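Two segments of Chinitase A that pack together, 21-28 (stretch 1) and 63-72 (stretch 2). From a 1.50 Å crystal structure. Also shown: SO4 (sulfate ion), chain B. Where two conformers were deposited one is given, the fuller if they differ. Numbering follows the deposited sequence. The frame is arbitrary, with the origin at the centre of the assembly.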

# COMPACT_ATOMS: atom_id res chain seq x y z
N GLN A 21 15.41 -8.85 6.34
CA GLN A 21 15.50 -7.66 7.17
C GLN A 21 14.72 -7.81 8.46
O GLN A 21 13.63 -8.39 8.45
CB GLN A 21 14.93 -6.41 6.45
CG GLN A 21 15.66 -6.00 5.17
CD GLN A 21 15.08 -4.75 4.57
OE1 GLN A 21 13.86 -4.69 4.33
NE2 GLN A 21 15.92 -3.75 4.29
N LYS A 22 15.26 -7.25 9.54
CA LYS A 22 14.44 -6.94 10.71
C LYS A 22 13.70 -5.64 10.41
O LYS A 22 14.08 -4.90 9.50
CB LYS A 22 15.31 -6.77 11.97
CG LYS A 22 16.06 -8.06 12.31
CD LYS A 22 17.00 -7.86 13.49
CE LYS A 22 17.65 -9.18 13.86
NZ LYS A 22 18.74 -9.05 14.88
N ILE A 23 12.65 -5.35 11.18
CA ILE A 23 12.01 -4.04 11.04
C ILE A 23 13.04 -2.92 11.24
O ILE A 23 12.96 -1.89 10.58
CB ILE A 23 10.82 -3.91 12.05
CG1 ILE A 23 9.64 -4.81 11.59
CG2 ILE A 23 10.42 -2.44 12.28
CD1 ILE A 23 8.85 -4.27 10.34
N SER A 24 13.99 -3.09 12.15
CA SER A 24 15.00 -2.05 12.44
C SER A 24 15.94 -1.81 11.25
O SER A 24 16.61 -0.77 11.21
CB SER A 24 15.84 -2.47 13.65
OG SER A 24 16.44 -3.74 13.40
N ASP A 25 15.98 -2.74 10.29
CA ASP A 25 16.82 -2.54 9.11
C ASP A 25 16.16 -1.69 8.02
O ASP A 25 16.80 -1.27 7.06
CB ASP A 25 17.18 -3.87 8.44
CG ASP A 25 18.07 -4.75 9.32
OD1 ASP A 25 19.03 -4.19 9.91
OD2 ASP A 25 17.79 -5.96 9.33
N VAL A 26 14.84 -1.49 8.12
CA VAL A 26 14.12 -0.76 7.08
C VAL A 26 14.63 0.69 6.99
O VAL A 26 14.72 1.38 8.00
CB VAL A 26 12.60 -0.77 7.34
CG1 VAL A 26 11.86 0.19 6.37
CG2 VAL A 26 12.07 -2.22 7.24
N PRO A 27 15.01 1.13 5.77
CA PRO A 27 15.48 2.52 5.60
C PRO A 27 14.59 3.60 6.18
O PRO A 27 13.35 3.46 6.19
CB PRO A 27 15.59 2.68 4.08
CG PRO A 27 15.92 1.24 3.58
CD PRO A 27 15.12 0.34 4.53
N SER A 28 15.23 4.69 6.62
CA SER A 28 14.50 5.80 7.23
C SER A 28 13.51 6.48 6.28
O SER A 28 12.54 7.10 6.76
CB SER A 28 15.49 6.85 7.76
OG SER A 28 16.34 7.27 6.75
N GLN A 63 11.78 -8.89 19.94
CA GLN A 63 12.61 -7.95 19.19
C GLN A 63 11.77 -7.23 18.11
O GLN A 63 11.93 -6.03 17.92
CB GLN A 63 13.83 -8.63 18.57
CG GLN A 63 14.81 -7.66 17.98
CD GLN A 63 15.37 -6.68 19.02
OE1 GLN A 63 15.12 -5.46 18.98
NE2 GLN A 63 16.15 -7.21 19.97
N PHE A 64 10.91 -7.99 17.45
CA PHE A 64 9.96 -7.40 16.45
C PHE A 64 9.10 -6.31 17.11
O PHE A 64 9.04 -5.15 16.63
CB PHE A 64 9.11 -8.52 15.86
CG PHE A 64 8.01 -8.04 14.95
CD1 PHE A 64 8.32 -7.63 13.65
CD2 PHE A 64 6.70 -7.97 15.39
CE1 PHE A 64 7.31 -7.19 12.77
CE2 PHE A 64 5.69 -7.52 14.55
CZ PHE A 64 6.00 -7.14 13.22
N LYS A 65 8.49 -6.65 18.24
CA LYS A 65 7.69 -5.66 18.96
C LYS A 65 8.49 -4.43 19.35
O LYS A 65 7.98 -3.30 19.27
CB LYS A 65 7.00 -6.28 20.20
CG LYS A 65 5.93 -7.27 19.89
CD LYS A 65 5.26 -7.72 21.18
CE LYS A 65 4.22 -8.79 20.94
NZ LYS A 65 3.69 -9.33 22.25
N ALA A 66 9.73 -4.64 19.80
CA ALA A 66 10.60 -3.54 20.18
C ALA A 66 10.97 -2.64 18.99
O ALA A 66 11.02 -1.42 19.09
CB ALA A 66 11.89 -4.08 20.87
N ASP A 67 11.25 -3.30 17.86
CA ASP A 67 11.58 -2.63 16.61
C ASP A 67 10.39 -1.78 16.12
O ASP A 67 10.58 -0.64 15.70
CB ASP A 67 11.93 -3.65 15.54
CG ASP A 67 13.31 -4.31 15.75
OD1 ASP A 67 14.05 -3.89 16.67
OD2 ASP A 67 13.63 -5.22 14.96
N VAL A 68 9.18 -2.35 16.21
CA VAL A 68 7.97 -1.57 15.88
C VAL A 68 7.85 -0.31 16.76
O VAL A 68 7.64 0.80 16.24
CB VAL A 68 6.72 -2.45 15.94
CG1 VAL A 68 5.44 -1.59 15.83
CG2 VAL A 68 6.75 -3.53 14.83
N ARG A 69 8.03 -0.47 18.07
CA ARG A 69 7.97 0.66 18.99
C ARG A 69 9.01 1.72 18.66
O ARG A 69 8.72 2.92 18.69
CB ARG A 69 8.14 0.21 20.46
CG ARG A 69 7.07 -0.72 20.94
CD ARG A 69 7.15 -0.95 22.47
NE ARG A 69 8.53 -1.05 22.97
CZ ARG A 69 9.19 -2.19 23.23
NH1 ARG A 69 10.44 -2.12 23.67
NH2 ARG A 69 8.62 -3.39 23.05
N ALA A 70 10.23 1.28 18.33
CA ALA A 70 11.28 2.22 17.96
C ALA A 70 10.96 3.00 16.68
O ALA A 70 11.26 4.19 16.58
CB ALA A 70 12.67 1.51 17.86
N LYS A 71 10.38 2.31 15.68
CA LYS A 71 9.96 3.01 14.45
C LYS A 71 8.92 4.07 14.79
O LYS A 71 8.95 5.19 14.26
CB LYS A 71 9.36 2.00 13.46
CG LYS A 71 10.41 1.21 12.63
CD LYS A 71 11.27 2.13 11.75
CE LYS A 71 12.35 1.37 11.00
NZ LYS A 71 13.04 2.27 10.06
N GLN A 72 7.98 3.70 15.66
CA GLN A 72 6.91 4.65 16.06
C GLN A 72 7.44 5.87 16.82
O GLN A 72 6.94 6.98 16.62
CB GLN A 72 5.84 3.92 16.84
CG GLN A 72 5.06 2.92 15.95
CD GLN A 72 4.28 1.89 16.71
OE1 GLN A 72 4.57 1.57 17.89
NE2 GLN A 72 3.25 1.34 16.05
S SO4 B . 19.79 6.77 8.22
O1 SO4 B . 19.41 6.71 9.62
O2 SO4 B . 21.14 7.31 8.03
O3 SO4 B . 19.68 5.36 7.69
O4 SO4 B . 18.90 7.68 7.50
O HOH W 1 16.54 -4.90 15.86
O HOH W 2 15.69 1.73 11.92
O HOH W 3 11.47 3.68 8.20

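The apolar part of the contact is organised around Ile23, whose CA-to-CB bond points toward the helix of stretch 2 and which gives up 98 Å² to it, the largest share of any residue here. Ile23 CG1 lies 3.5 Å from Phe64 CE1, an approach oblique to the ring. The CA-to-CB bond of Phe64 points sideways relative to stretch 1, and with chi1 at 173° (t) the end of its side chain comes nearer. Ile23 CB also sits 3.7 Å from Asp67 CB, and Ile23 CG2 is 3.7 Å from Lys71 CG, so the isoleucine touches residues on successive turns, Phe64, Asp67 and Lys71, along one side of the helix.

One direct hydrogen bond crosses the contact: Lys71 NZ donates to Val26 O at 2.8 Å. Lys71 reaches it with chi1 and chi2 both m, followed by two t torsions that extend the chain to the loop; on the way its CE passes 3.3 Å from Ile23 O. Ile23 O is already the acceptor for Val26 N at 3.1 Å, a bond that closes the turn.

Water carries the remaining polar links. Water 3 accepts from Lys71 NZ at 2.8 Å and donates to Pro27 O at 2.8 Å, bridging a pair whose direct NZ to O separation is 4.1 Å. Water 2 donates to Ser24 O at 2.8 Å, while its bond from Lys71 NZ, at 3.3 Å, is weak. Water 1 donates to Asp67 OD1 at 2.8 Å and is hydrogen-bonded to Ser24 OG at 2.7 Å. It thus joins Ser24 and Asp67 where the backbones come closest, with their CA atoms 5.4 Å apart.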